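Local coordinates for ORF 37 (Human herpesvirus 8 type M, PDB 3FHD), which cleaves double- and single-stranded DNA as an endo- and exonuclease, processing branched viral DNA intermediates so that unit-length linear genomes can be packaged, at residues Ser80-Arg85 and Phe497-Ala502; Gln231-Gly236 and Glu407-Leu412; Glu361-Val366 and Lys380-Ala385; Tyr365-Pro370 and Glu454-Leu459. All coordinates share one frame; numbering follows the deposited sequence.

Interaction 1 of 4, residues Ser80-Arg85 and Phe497-Ala502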
loop_
_atom_site.group_PDB
_atom_site.type_symbol
_atom_site.label_atom_id
_atom_site.label_comp_id
_atom_site.label_asym_id
_atom_site.label_seq_id
_atom_site.Cartn_x
_atom_site.Cartn_y
_atom_site.Cartn_z
ATOM N N SER A 80 -24.015 -0.053 11.055
ATOM C CA SER A 80 -22.874 0.709 11.533
ATOM C C SER A 80 -21.566 0.143 10.931
ATOM O O SER A 80 -21.497 -1.050 10.624
ATOM C CB SER A 80 -22.836 0.570 13.058
ATOM O OG SER A 80 -21.697 1.176 13.613
ATOM N N MET A 81 -20.553 0.998 10.767
ATOM C CA MET A 81 -19.182 0.558 10.496
ATOM C C MET A 81 -18.326 0.680 11.768
ATOM O O MET A 81 -18.474 1.665 12.519
ATOM C CB MET A 81 -18.570 1.356 9.348
ATOM C CG MET A 81 -19.325 1.211 8.017
ATOM S SD MET A 81 -19.103 -0.380 7.145
ATOM C CE MET A 81 -17.489 -0.097 6.403
ATOM N N PRO A 82 -17.428 -0.295 12.016
ATOM C CA PRO A 82 -17.012 -1.355 11.087
ATOM C C PRO A 82 -17.873 -2.639 11.052
ATOM O O PRO A 82 -17.503 -3.577 10.340
ATOM C CB PRO A 82 -15.624 -1.683 11.597
ATOM C CG PRO A 82 -15.779 -1.546 13.112
ATOM C CD PRO A 82 -16.718 -0.402 13.311
ATOM N N ALA A 83 -18.980 -2.701 11.804
ATOM C CA ALA A 83 -19.737 -3.945 11.967
ATOM C C ALA A 83 -20.205 -4.557 10.641
ATOM O O ALA A 83 -20.142 -5.769 10.453
ATOM C CB ALA A 83 -20.948 -3.761 12.964
ATOM N N LEU A 84 -20.694 -3.723 9.730
ATOM C CA LEU A 84 -21.199 -4.262 8.454
ATOM C C LEU A 84 -20.036 -4.798 7.559
ATOM O O LEU A 84 -20.193 -5.781 6.826
ATOM C CB LEU A 84 -22.051 -3.193 7.749
ATOM C CG LEU A 84 -22.738 -3.554 6.437
ATOM C CD1 LEU A 84 -23.548 -4.862 6.562
ATOM C CD2 LEU A 84 -23.610 -2.378 5.953
ATOM N N ARG A 85 -18.875 -4.159 7.655
ATOM C CA ARG A 85 -17.651 -4.639 6.977
ATOM C C ARG A 85 -17.207 -6.021 7.531
ATOM O O ARG A 85 -16.805 -6.890 6.745
ATOM C CB ARG A 85 -16.521 -3.599 7.143
ATOM C CG ARG A 85 -15.252 -3.921 6.353
ATOM C CD ARG A 85 -15.476 -3.911 4.859
ATOM N NE ARG A 85 -14.324 -4.504 4.152
ATOM C CZ ARG A 85 -14.111 -4.430 2.841
ATOM N NH1 ARG A 85 -14.920 -3.718 2.081
ATOM N NH2 ARG A 85 -13.042 -5.033 2.313
ATOM N N PHE A 497 -23.461 6.339 11.502
ATOM C CA PHE A 497 -22.028 6.618 11.489
ATOM C C PHE A 497 -21.504 7.177 12.843
ATOM O O PHE A 497 -20.355 7.648 12.931
ATOM C CB PHE A 497 -21.673 7.554 10.315
ATOM C CG PHE A 497 -21.775 6.908 8.939
ATOM C CD1 PHE A 497 -21.236 5.639 8.689
ATOM C CD2 PHE A 497 -22.376 7.601 7.882
ATOM C CE1 PHE A 497 -21.310 5.061 7.404
ATOM C CE2 PHE A 497 -22.454 7.044 6.607
ATOM C CZ PHE A 497 -21.922 5.776 6.364
ATOM N N SER A 498 -22.345 7.103 13.885
ATOM C CA SER A 498 -21.935 7.418 15.271
ATOM C C SER A 498 -20.579 6.810 15.633
ATOM O O SER A 498 -19.658 7.529 16.038
ATOM C CB SER A 498 -22.987 6.946 16.290
ATOM O OG SER A 498 -24.261 7.500 16.006
ATOM N N TYR A 499 -20.452 5.493 15.468
ATOM C CA TYR A 499 -19.221 4.795 15.849
ATOM C C TYR A 499 -18.038 5.215 14.985
ATOM O O TYR A 499 -16.915 5.357 15.483
ATOM C CB TYR A 499 -19.390 3.259 15.817
ATOM C CG TYR A 499 -18.253 2.534 16.519
ATOM C CD1 TYR A 499 -18.293 2.308 17.905
ATOM C CD2 TYR A 499 -17.128 2.109 15.814
ATOM C CE1 TYR A 499 -17.239 1.660 18.570
ATOM C CE2 TYR A 499 -16.066 1.460 16.461
ATOM C CZ TYR A 499 -16.133 1.237 17.839
ATOM O OH TYR A 499 -15.097 0.595 18.479
ATOM N N LEU A 500 -18.300 5.406 13.690
ATOM C CA LEU A 500 -17.264 5.738 12.707
ATOM C C LEU A 500 -16.571 7.070 13.005
ATOM O O LEU A 500 -15.334 7.167 12.945
ATOM C CB LEU A 500 -17.858 5.746 11.292
ATOM C CG LEU A 500 -16.897 5.644 10.110
ATOM C CD1 LEU A 500 -16.282 4.255 10.064
ATOM C CD2 LEU A 500 -17.609 5.959 8.799
ATOM N N SER A 501 -17.378 8.086 13.324
ATOM C CA SER A 501 -16.868 9.410 13.706
ATOM C C SER A 501 -16.152 9.421 15.063
ATOM O O SER A 501 -15.354 10.327 15.333
ATOM C CB SER A 501 -17.972 10.485 13.646
ATOM O OG SER A 501 -19.213 10.001 14.122
ATOM N N ALA A 502 -16.431 8.425 15.908
ATOM C CA ALA A 502 -15.666 8.222 17.146
ATOM C C ALA A 502 -14.212 7.827 16.855
ATOM O O ALA A 502 -13.294 8.251 17.561
ATOM C CB ALA A 502 -16.334 7.182 18.040
HETATM O O HOH W 1 -20.291 3.691 12.604
#
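The loop leading into helix 83-100 meets the short, weakly bonded helix near the C-terminus of the chain, with Met81, Pro82 and Ser80 set against Tyr499, Leu500 and Phe497. No direct hydrogen bond spans the two segments, and the buried surface is small, 234 Å² over both sides. A water does the polar work instead: it donates to Met81 O at 2.7 Å and accepts from Leu500 N at 2.8 Å, so that the Leu500 amide is tied to the loop carbonyl. The same water is hydrogen-bonded to Ser80 OG, 3.1 Å away. Around this bridge the contacts are mainly apolar. The peptide bond between Met81 and Pro82 is cis, and Pro82 CD lies 3.6 Å from Tyr499 CD2, the two side chains crossing at a slant. Tyr499 has CG anti to its backbone N (chi1 -166°), which points CG toward the loop; ring atom CD2 also comes to 3.6 Å from Met81 O. On the Leu500 side, branch CD1 touches Met81 CB at 3.8 Å. Met81 then bends at both chi2 and chi3, taking its sulfur end away from the C-terminal segment; before that turn its CG stands near the plane of the Phe497 ring, 4.4 Å from the edge atom CE1. Helix 468-489 packs against this apolar patch through Trp482, which touches both Met81 and Phe497. Helix 59-64 reaches Met81 through Phe59, while Arg137 of helix 134-147 lies against Pro82 and Tyr499.

Interaction 2 of 4, residues Gln231-Gly236 and Glu407-Leu412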
loop_
_atom_site.group_PDB
_atom_site.type_symbol
_atom_site.label_atom_id
_atom_site.label_comp_id
_atom_site.label_asym_id
_atom_site.label_seq_id
_atom_site.Cartn_x
_atom_site.Cartn_y
_atom_site.Cartn_z
ATOM N N GLN A 231 -7.062 -4.382 6.354
ATOM C CA GLN A 231 -8.212 -3.508 6.562
ATOM C C GLN A 231 -8.041 -2.825 7.956
ATOM O O GLN A 231 -7.422 -3.419 8.871
ATOM C CB GLN A 231 -9.494 -4.349 6.550
ATOM C CG GLN A 231 -9.699 -5.160 5.258
ATOM C CD GLN A 231 -10.791 -6.224 5.399
ATOM O OE1 GLN A 231 -11.950 -5.993 5.026
ATOM N NE2 GLN A 231 -10.422 -7.394 5.938
ATOM N N SER A 232 -8.560 -1.615 8.129
ATOM C CA SER A 232 -8.680 -1.007 9.458
ATOM C C SER A 232 -9.716 -1.729 10.338
ATOM O O SER A 232 -10.906 -1.720 10.030
ATOM C CB SER A 232 -9.050 0.495 9.380
ATOM O OG SER A 232 -9.512 0.947 10.671
ATOM N N PRO A 233 -9.284 -2.333 11.473
ATOM C CA PRO A 233 -10.289 -2.981 12.338
ATOM C C PRO A 233 -11.170 -1.987 13.090
ATOM O O PRO A 233 -12.227 -2.366 13.595
ATOM C CB PRO A 233 -9.438 -3.813 13.312
ATOM C CG PRO A 233 -8.086 -3.078 13.344
ATOM C CD PRO A 233 -7.908 -2.522 11.961
ATOM N N GLN A 234 -10.746 -0.730 13.183
ATOM C CA GLN A 234 -11.489 0.235 13.976
ATOM C C GLN A 234 -12.607 0.907 13.181
ATOM O O GLN A 234 -13.621 1.251 13.753
ATOM C CB GLN A 234 -10.560 1.277 14.584
ATOM C CG GLN A 234 -9.584 0.715 15.643
ATOM C CD GLN A 234 -10.312 0.159 16.863
ATOM O OE1 GLN A 234 -11.142 -0.757 16.759
ATOM N NE2 GLN A 234 -10.008 0.708 18.022
ATOM N N ASN A 235 -12.443 1.014 11.858
ATOM C CA ASN A 235 -13.495 1.651 11.017
ATOM C C ASN A 235 -14.012 0.845 9.820
ATOM O O ASN A 235 -15.152 1.043 9.374
ATOM C CB ASN A 235 -13.055 3.062 10.587
ATOM C CG ASN A 235 -11.711 3.070 9.884
ATOM O OD1 ASN A 235 -11.555 2.483 8.815
ATOM N ND2 ASN A 235 -10.730 3.741 10.490
ATOM N N GLY A 236 -13.189 -0.053 9.294
ATOM C CA GLY A 236 -13.554 -0.823 8.108
ATOM C C GLY A 236 -13.703 -0.035 6.796
ATOM O O GLY A 236 -14.206 -0.581 5.826
ATOM N N GLU A 407 0.256 1.794 12.582
ATOM C CA GLU A 407 0.182 2.244 13.974
ATOM C C GLU A 407 -1.082 1.817 14.725
ATOM O O GLU A 407 -1.028 1.538 15.929
ATOM C CB GLU A 407 0.441 3.749 14.053
ATOM C CG GLU A 407 1.930 4.050 13.794
ATOM C CD GLU A 407 2.205 5.462 13.303
ATOM O OE1 GLU A 407 1.325 6.351 13.506
ATOM O OE2 GLU A 407 3.304 5.672 12.708
ATOM N N GLU A 408 -2.188 1.729 13.996
ATOM C CA GLU A 408 -3.447 1.132 14.495
ATOM C C GLU A 408 -3.248 -0.335 14.919
ATOM O O GLU A 408 -3.634 -0.701 16.028
ATOM C CB GLU A 408 -4.545 1.269 13.417
ATOM C CG GLU A 408 -5.989 0.776 13.810
ATOM C CD GLU A 408 -6.971 0.941 12.621
ATOM O OE1 GLU A 408 -6.591 1.604 11.650
ATOM O OE2 GLU A 408 -8.120 0.422 12.632
ATOM N N TYR A 409 -2.627 -1.151 14.064
ATOM C CA TYR A 409 -2.371 -2.569 14.372
ATOM C C TYR A 409 -1.401 -2.713 15.573
ATOM O O TYR A 409 -1.642 -3.496 16.485
ATOM C CB TYR A 409 -1.784 -3.278 13.145
ATOM C CG TYR A 409 -2.792 -3.755 12.097
ATOM C CD1 TYR A 409 -2.855 -5.116 11.743
ATOM C CD2 TYR A 409 -3.692 -2.885 11.495
ATOM C CE1 TYR A 409 -3.767 -5.576 10.756
ATOM C CE2 TYR A 409 -4.642 -3.345 10.522
ATOM C CZ TYR A 409 -4.672 -4.698 10.163
ATOM O OH TYR A 409 -5.551 -5.171 9.182
ATOM N N ILE A 410 -0.316 -1.942 15.583
ATOM C CA ILE A 410 0.591 -1.902 16.748
ATOM C C ILE A 410 -0.162 -1.540 18.048
ATOM O O ILE A 410 0.181 -2.036 19.114
ATOM C CB ILE A 410 1.754 -0.889 16.514
ATOM C CG1 ILE A 410 2.708 -1.437 15.482
ATOM C CG2 ILE A 410 2.528 -0.582 17.863
ATOM C CD1 ILE A 410 3.689 -0.403 14.939
ATOM N N GLY A 411 -1.160 -0.650 17.943
ATOM C CA GLY A 411 -1.958 -0.171 19.086
ATOM C C GLY A 411 -2.857 -1.264 19.639
ATOM O O GLY A 411 -3.085 -1.344 20.859
ATOM N N LEU A 412 -3.354 -2.119 18.754
ATOM C CA LEU A 412 -4.216 -3.245 19.117
ATOM C C LEU A 412 -3.457 -4.515 19.512
ATOM O O LEU A 412 -4.037 -5.372 20.172
ATOM C CB LEU A 412 -5.214 -3.570 17.992
ATOM C CG LEU A 412 -6.342 -2.561 17.810
ATOM C CD1 LEU A 412 -6.982 -2.632 16.438
ATOM C CD2 LEU A 412 -7.390 -2.754 18.960
HETATM O O HOH W 2 -7.434 4.008 9.842
#
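Ser232, Pro233 and Gln234 gather round the carboxylate of Glu408, and hydrogen bonds to one of its oxygens dominate the contact. Glu408 OE2 accepts from Ser232 OG at a very short 2.5 Å and from the backbone N of Gln234 at 2.9 Å, the latter with an N-H...O angle of 153° and the donor nearly in line with the C-O bond. With CG anti to the backbone N (chi1 -176°) and the chain extended beyond it, Glu408 projects straight from its helix into this turn. The Gln234 amide would be expected to stabilise its negative charge. Ser232 OG in turn accepts from Asn235 N at 3.2 Å, an ST motif that ties the hydroxyl to the loop it belongs to. The other carboxylate oxygen, Glu408 OE1, takes a hydrogen from a water to which Asn235 ND2 donates weakly; ND2 is also hydrogen-bonded to Asn503 OD1. A separate bond runs from Tyr409 OH to Gln231 O, 2.6 Å long, with the carbonyl oxygen in the plane of the ring at its edge.

The apolar contacts centre on Pro233. Its CD is 3.7 Å from Tyr409 CE2, and its CG is pressed to 3.3 Å from Leu412 CD1, tighter than usual for two carbons, as the side chains slide past each other in opposite directions.

The loop, between strands 230-231 and 238-240, thus meets the last turns of helix 394-412. Helix 134-147 flanks both: Arg137 binds Pro233 O and Gln234 OE1, and His138 meets the Tyr409 ring edge-to-face.

Interaction 3 of 4, residues Glu361-Val366 and Lys380-Ala385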
loop_
_atom_site.group_PDB
_atom_site.type_symbol
_atom_site.label_atom_id
_atom_site.label_comp_id
_atom_site.label_asym_id
_atom_site.label_seq_id
_atom_site.Cartn_x
_atom_site.Cartn_y
_atom_site.Cartn_z
ATOM N N GLU A 361 18.192 13.652 5.323
ATOM C CA GLU A 361 18.464 13.487 3.885
ATOM C C GLU A 361 18.228 12.070 3.340
ATOM O O GLU A 361 18.170 11.099 4.098
ATOM C CB GLU A 361 19.889 13.958 3.554
ATOM C CG GLU A 361 20.151 15.410 3.918
ATOM C CD GLU A 361 21.554 15.848 3.544
ATOM O OE1 GLU A 361 22.510 15.171 3.968
ATOM O OE2 GLU A 361 21.697 16.860 2.825
ATOM N N SER A 362 18.082 11.974 2.015
ATOM C CA SER A 362 17.951 10.691 1.314
ATOM C C SER A 362 19.293 9.952 1.253
ATOM O O SER A 362 20.338 10.579 1.163
ATOM C CB SER A 362 17.458 10.919 -0.109
ATOM O OG SER A 362 16.091 11.262 -0.144
ATOM N N ASP A 363 19.260 8.623 1.315
ATOM C CA ASP A 363 20.447 7.814 1.060
ATOM C C ASP A 363 20.443 7.386 -0.398
ATOM O O ASP A 363 19.437 6.857 -0.881
ATOM C CB ASP A 363 20.463 6.569 1.943
ATOM C CG ASP A 363 20.677 6.898 3.418
ATOM O OD1 ASP A 363 21.633 7.618 3.728
ATOM O OD2 ASP A 363 19.892 6.435 4.268
ATOM N N VAL A 364 21.560 7.601 -1.099
ATOM C CA VAL A 364 21.665 7.122 -2.481
ATOM C C VAL A 364 22.641 5.941 -2.561
ATOM O O VAL A 364 23.734 6.042 -2.067
ATOM C CB VAL A 364 22.107 8.252 -3.438
ATOM C CG1 VAL A 364 22.223 7.717 -4.865
ATOM C CG2 VAL A 364 21.114 9.412 -3.362
ATOM N N TYR A 365 22.225 4.836 -3.192
ATOM C CA TYR A 365 23.053 3.638 -3.357
ATOM C C TYR A 365 23.331 3.423 -4.833
ATOM O O TYR A 365 22.430 3.136 -5.613
ATOM C CB TYR A 365 22.357 2.390 -2.804
ATOM C CG TYR A 365 21.973 2.513 -1.369
ATOM C CD1 TYR A 365 22.853 2.103 -0.374
ATOM C CD2 TYR A 365 20.754 3.092 -0.995
ATOM C CE1 TYR A 365 22.527 2.210 0.965
ATOM C CE2 TYR A 365 20.416 3.224 0.360
ATOM C CZ TYR A 365 21.335 2.785 1.329
ATOM O OH TYR A 365 21.050 2.887 2.675
ATOM N N VAL A 366 24.581 3.588 -5.222
ATOM C CA VAL A 366 24.993 3.258 -6.583
ATOM C C VAL A 366 25.341 1.771 -6.583
ATOM O O VAL A 366 26.137 1.319 -5.757
ATOM C CB VAL A 366 26.193 4.114 -7.021
ATOM C CG1 VAL A 366 26.701 3.674 -8.406
ATOM C CG2 VAL A 366 25.823 5.608 -7.011
ATOM N N LYS A 380 28.090 -0.448 -4.538
ATOM C CA LYS A 380 29.400 0.080 -4.938
ATOM C C LYS A 380 29.751 1.309 -4.099
ATOM O O LYS A 380 30.891 1.460 -3.667
ATOM C CB LYS A 380 29.406 0.483 -6.419
ATOM C CG LYS A 380 30.751 0.972 -6.923
ATOM C CD LYS A 380 30.610 1.935 -8.068
ATOM C CE LYS A 380 31.966 2.217 -8.705
ATOM N NZ LYS A 380 32.749 3.266 -7.991
ATOM N N ALA A 381 28.777 2.195 -3.901
ATOM C CA ALA A 381 28.998 3.432 -3.158
ATOM C C ALA A 381 27.683 3.958 -2.626
ATOM O O ALA A 381 26.623 3.713 -3.214
ATOM C CB ALA A 381 29.663 4.471 -4.033
ATOM N N ARG A 382 27.772 4.704 -1.529
ATOM C CA ARG A 382 26.627 5.173 -0.762
ATOM C C ARG A 382 26.897 6.627 -0.383
ATOM O O ARG A 382 27.987 6.933 0.051
ATOM C CB ARG A 382 26.554 4.327 0.502
ATOM C CG ARG A 382 25.345 4.482 1.355
ATOM C CD ARG A 382 25.614 3.747 2.671
ATOM N NE ARG A 382 24.644 4.032 3.730
ATOM C CZ ARG A 382 24.103 5.224 3.992
ATOM N NH1 ARG A 382 23.227 5.340 4.990
ATOM N NH2 ARG A 382 24.428 6.305 3.276
ATOM N N PHE A 383 25.913 7.515 -0.560
ATOM C CA PHE A 383 26.073 8.936 -0.207
ATOM C C PHE A 383 24.752 9.632 0.142
ATOM O O PHE A 383 23.702 9.197 -0.290
ATOM C CB PHE A 383 26.847 9.709 -1.294
ATOM C CG PHE A 383 26.141 9.823 -2.630
ATOM C CD1 PHE A 383 25.412 10.963 -2.949
ATOM C CD2 PHE A 383 26.258 8.818 -3.597
ATOM C CE1 PHE A 383 24.772 11.088 -4.197
ATOM C CE2 PHE A 383 25.628 8.935 -4.836
ATOM C CZ PHE A 383 24.888 10.076 -5.139
ATOM N N LYS A 384 24.814 10.716 0.913
ATOM C CA LYS A 384 23.605 11.483 1.279
ATOM C C LYS A 384 23.225 12.509 0.197
ATOM O O LYS A 384 24.094 13.143 -0.409
ATOM C CB LYS A 384 23.813 12.234 2.606
ATOM C CG LYS A 384 24.095 11.377 3.816
ATOM C CD LYS A 384 22.946 10.438 4.121
ATOM C CE LYS A 384 23.196 9.701 5.424
ATOM N NZ LYS A 384 21.905 9.380 6.117
ATOM N N ALA A 385 21.928 12.687 -0.031
ATOM C CA ALA A 385 21.460 13.716 -0.959
ATOM C C ALA A 385 20.346 14.530 -0.300
ATOM O O ALA A 385 19.389 13.948 0.233
ATOM C CB ALA A 385 20.990 13.095 -2.289
HETATM O O HOH W 3 19.802 10.699 6.279
#
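Ser362 and Ala385, Val364 and Phe383, and Val366 and Ala381 are the hydrogen-bonded pairs of an antiparallel ladder whose strand axes run at 149° to each other. In the first two pairs each residue both gives and receives a backbone bond; Val364 N to Phe383 O is the shortest, 2.8 Å with an N-H...O angle of 166°. At the third pair Val366 N donates to Ala381 O, but Val366 O receives two amides, Lys380 N at 2.9 Å and Ala381 N by a weak bond at 3.3 Å. Both residues face Val366, a classic beta bulge.

The face carrying Asp363, Tyr365, Arg382 and Lys384 is charged. Asp363 OD1 is shared by two cations: Arg382 approaches with NH1 and NH2, each at 3.1 Å and weakly bonded, its guanidinium plane turned 71° from the carboxylate, while Lys384 NZ forms a salt bridge, its hydrogen bond also weak, at 3.0 Å. The three residues make a salt-bridge network. Lys384 NZ has a second acceptor, a water that donates to Glu361 O. The aliphatic part of Arg382 runs beside the Tyr365 ring, CG to CE1 3.6 Å.

The face with Val364, Val366, Phe383 and Ala385 is mostly apolar, with Ser362 at one end, its OG hydrogen-bonded to Thr462 OG1 and Leu387 O. The Phe383 ring receives Val364 CB over one face in a CH-pi contact, 3.8 Å from the ring centroid.

Strand 455-464 pairs with 362-367 along its other edge, by backbone bonds that include Asp363 with Val461. Helix 296-303 covers the apolar face through Leu299.

Interaction 4 of 4, residues Tyr365-Pro370 and Glu454-Leu459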
loop_
_atom_site.group_PDB
_atom_site.type_symbol
_atom_site.label_atom_id
_atom_site.label_comp_id
_atom_site.label_asym_id
_atom_site.label_seq_id
_atom_site.Cartn_x
_atom_site.Cartn_y
_atom_site.Cartn_z
ATOM N N TYR A 365 22.225 4.836 -3.192
ATOM C CA TYR A 365 23.053 3.638 -3.357
ATOM C C TYR A 365 23.331 3.423 -4.833
ATOM O O TYR A 365 22.430 3.136 -5.613
ATOM C CB TYR A 365 22.357 2.390 -2.804
ATOM C CG TYR A 365 21.973 2.513 -1.369
ATOM C CD1 TYR A 365 22.853 2.103 -0.374
ATOM C CD2 TYR A 365 20.754 3.092 -0.995
ATOM C CE1 TYR A 365 22.527 2.210 0.965
ATOM C CE2 TYR A 365 20.416 3.224 0.360
ATOM C CZ TYR A 365 21.335 2.785 1.329
ATOM O OH TYR A 365 21.050 2.887 2.675
ATOM N N VAL A 366 24.581 3.588 -5.222
ATOM C CA VAL A 366 24.993 3.258 -6.583
ATOM C C VAL A 366 25.341 1.771 -6.583
ATOM O O VAL A 366 26.137 1.319 -5.757
ATOM C CB VAL A 366 26.193 4.114 -7.021
ATOM C CG1 VAL A 366 26.701 3.674 -8.406
ATOM C CG2 VAL A 366 25.823 5.608 -7.011
ATOM N N LEU A 367 24.746 0.995 -7.486
ATOM C CA LEU A 367 25.005 -0.439 -7.461
ATOM C C LEU A 367 26.149 -0.813 -8.393
ATOM O O LEU A 367 26.390 -0.111 -9.378
ATOM C CB LEU A 367 23.733 -1.229 -7.798
ATOM C CG LEU A 367 22.486 -0.860 -6.966
ATOM C CD1 LEU A 367 21.201 -1.391 -7.593
ATOM C CD2 LEU A 367 22.643 -1.345 -5.517
ATOM N N THR A 368 26.854 -1.909 -8.083
ATOM C CA THR A 368 27.809 -2.464 -9.022
ATOM C C THR A 368 27.140 -2.924 -10.317
ATOM O O THR A 368 26.003 -3.406 -10.330
ATOM C CB THR A 368 28.657 -3.638 -8.436
ATOM O OG1 THR A 368 27.789 -4.682 -7.968
ATOM C CG2 THR A 368 29.560 -3.145 -7.311
ATOM N N ASP A 369 27.877 -2.758 -11.401
ATOM C CA ASP A 369 27.420 -3.114 -12.725
ATOM C C ASP A 369 27.763 -4.592 -12.979
ATOM O O ASP A 369 28.936 -4.952 -12.966
ATOM C CB ASP A 369 28.098 -2.185 -13.728
ATOM C CG ASP A 369 27.591 -2.353 -15.132
ATOM O OD1 ASP A 369 27.100 -3.443 -15.506
ATOM O OD2 ASP A 369 27.686 -1.369 -15.881
ATOM N N PRO A 370 26.735 -5.454 -13.222
ATOM C CA PRO A 370 27.024 -6.878 -13.462
ATOM C C PRO A 370 27.812 -7.181 -14.760
ATOM O O PRO A 370 28.209 -8.335 -14.987
ATOM C CB PRO A 370 25.637 -7.535 -13.479
ATOM C CG PRO A 370 24.690 -6.417 -13.877
ATOM C CD PRO A 370 25.291 -5.154 -13.298
ATOM N N GLU A 454 14.771 -6.053 -16.183
ATOM C CA GLU A 454 15.853 -5.059 -16.284
ATOM C C GLU A 454 16.830 -5.103 -15.098
ATOM O O GLU A 454 16.506 -5.576 -14.008
ATOM C CB GLU A 454 15.272 -3.658 -16.423
ATOM C CG GLU A 454 14.510 -3.439 -17.707
ATOM C CD GLU A 454 13.037 -3.901 -17.655
ATOM O OE1 GLU A 454 12.563 -4.538 -16.656
ATOM O OE2 GLU A 454 12.347 -3.615 -18.658
ATOM N N ILE A 455 18.027 -4.587 -15.327
ATOM C CA ILE A 455 19.082 -4.545 -14.314
ATOM C C ILE A 455 18.993 -3.284 -13.435
ATOM O O ILE A 455 19.008 -2.176 -13.970
ATOM C CB ILE A 455 20.466 -4.617 -15.017
ATOM C CG1 ILE A 455 20.685 -6.019 -15.625
ATOM C CG2 ILE A 455 21.624 -4.211 -14.082
ATOM C CD1 ILE A 455 21.863 -6.067 -16.638
ATOM N N PRO A 456 18.930 -3.448 -12.092
ATOM C CA PRO A 456 18.958 -2.278 -11.200
ATOM C C PRO A 456 20.323 -1.591 -11.169
ATOM O O PRO A 456 21.375 -2.256 -11.101
ATOM C CB PRO A 456 18.594 -2.843 -9.829
ATOM C CG PRO A 456 18.967 -4.297 -9.896
ATOM C CD PRO A 456 18.844 -4.718 -11.341
ATOM N N THR A 457 20.286 -0.264 -11.219
ATOM C CA THR A 457 21.489 0.554 -11.269
ATOM C C THR A 457 21.637 1.462 -10.049
ATOM O O THR A 457 22.755 1.750 -9.620
ATOM C CB THR A 457 21.508 1.467 -12.528
ATOM O OG1 THR A 457 20.344 2.303 -12.497
ATOM C CG2 THR A 457 21.520 0.643 -13.823
ATOM N N LEU A 458 20.510 1.918 -9.507
ATOM C CA LEU A 458 20.510 2.960 -8.496
ATOM C C LEU A 458 19.310 2.790 -7.589
ATOM O O LEU A 458 18.209 2.473 -8.060
ATOM C CB LEU A 458 20.434 4.312 -9.192
ATOM C CG LEU A 458 20.600 5.641 -8.450
ATOM C CD1 LEU A 458 22.065 5.862 -8.047
ATOM C CD2 LEU A 458 20.119 6.776 -9.391
ATOM N N LEU A 459 19.535 3.007 -6.294
ATOM C CA LEU A 459 18.490 2.965 -5.270
ATOM C C LEU A 459 18.542 4.248 -4.439
ATOM O O LEU A 459 19.596 4.643 -3.942
ATOM C CB LEU A 459 18.645 1.717 -4.383
ATOM C CG LEU A 459 17.589 1.472 -3.281
ATOM C CD1 LEU A 459 16.241 1.128 -3.855
ATOM C CD2 LEU A 459 18.046 0.388 -2.302
HETATM O O HOH W 4 25.144 1.379 -10.916
HETATM O O HOH W 5 23.982 -2.326 -11.752
#
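Tyr365 and Leu459 form a hydrogen-bonded antiparallel pair at the closely fitted end of this contact. Tyr365 N donates to Leu459 O at 2.7 Å, almost straight at 169°, and Leu459 N returns a bond to Tyr365 O. The Tyr365 and Leu459 side chains run alongside each other in the same direction, CD2 to CD2 4.0 Å. On the other face Val366 CG2 meets Leu458 CD1 at 3.9 Å. The last direct bond is Leu367 N to Thr457 O, whose donor stands above the carbonyl plane, 38° out of it. Leu367 reaches across with CD1, 3.7 Å from Pro456 CB.

Past Leu367 the strands part and water takes over. One water donates to both Leu367 O and Thr457 O; a second bridges Thr368 O and Pro456 O, 2.7 Å from each. At this looser end the two segments meet again through side chains, Pro370 CG resting 3.8 Å from Ile455 CG2, although the CA atoms of Pro370 and Ile455 are 8.3 Å apart. Asp369, just before, caps the following helix through Gln371 N and forms salt bridges with Lys277 and Arg432.

Thr457 and Leu458 both face Phe430 of the next strand, a classic beta bulge. Such a mixed sheet flanked by helices is the core of PD-(D/E)XK nucleases; helix 203-217 covers the face bearing Leu459, whose side chain lies about 11 Å from the bound magnesium ion.

How the interactions relate
Interactions 3 and 4 are two sides of one strand: 362-367 pairs with 379-389 in the former and with 455-464 in the latter, sharing Tyr365 and Val366. Val364 CG1 lies 3.7 Å from Leu458 CD1, joining their apolar side chains. Interactions 1 and 2 also touch, well away from that pair, where Arg85 NE is 2.9 Å from Gln231 OE1 in a probable hydrogen bond. The centres of interactions 2 and 4 are about 37 Å apart. Interaction 4 comes nearest the magnesium site, its Leu459 side chain about 7 Å from that of Ile267; interactions 1 and 2 lie away from it.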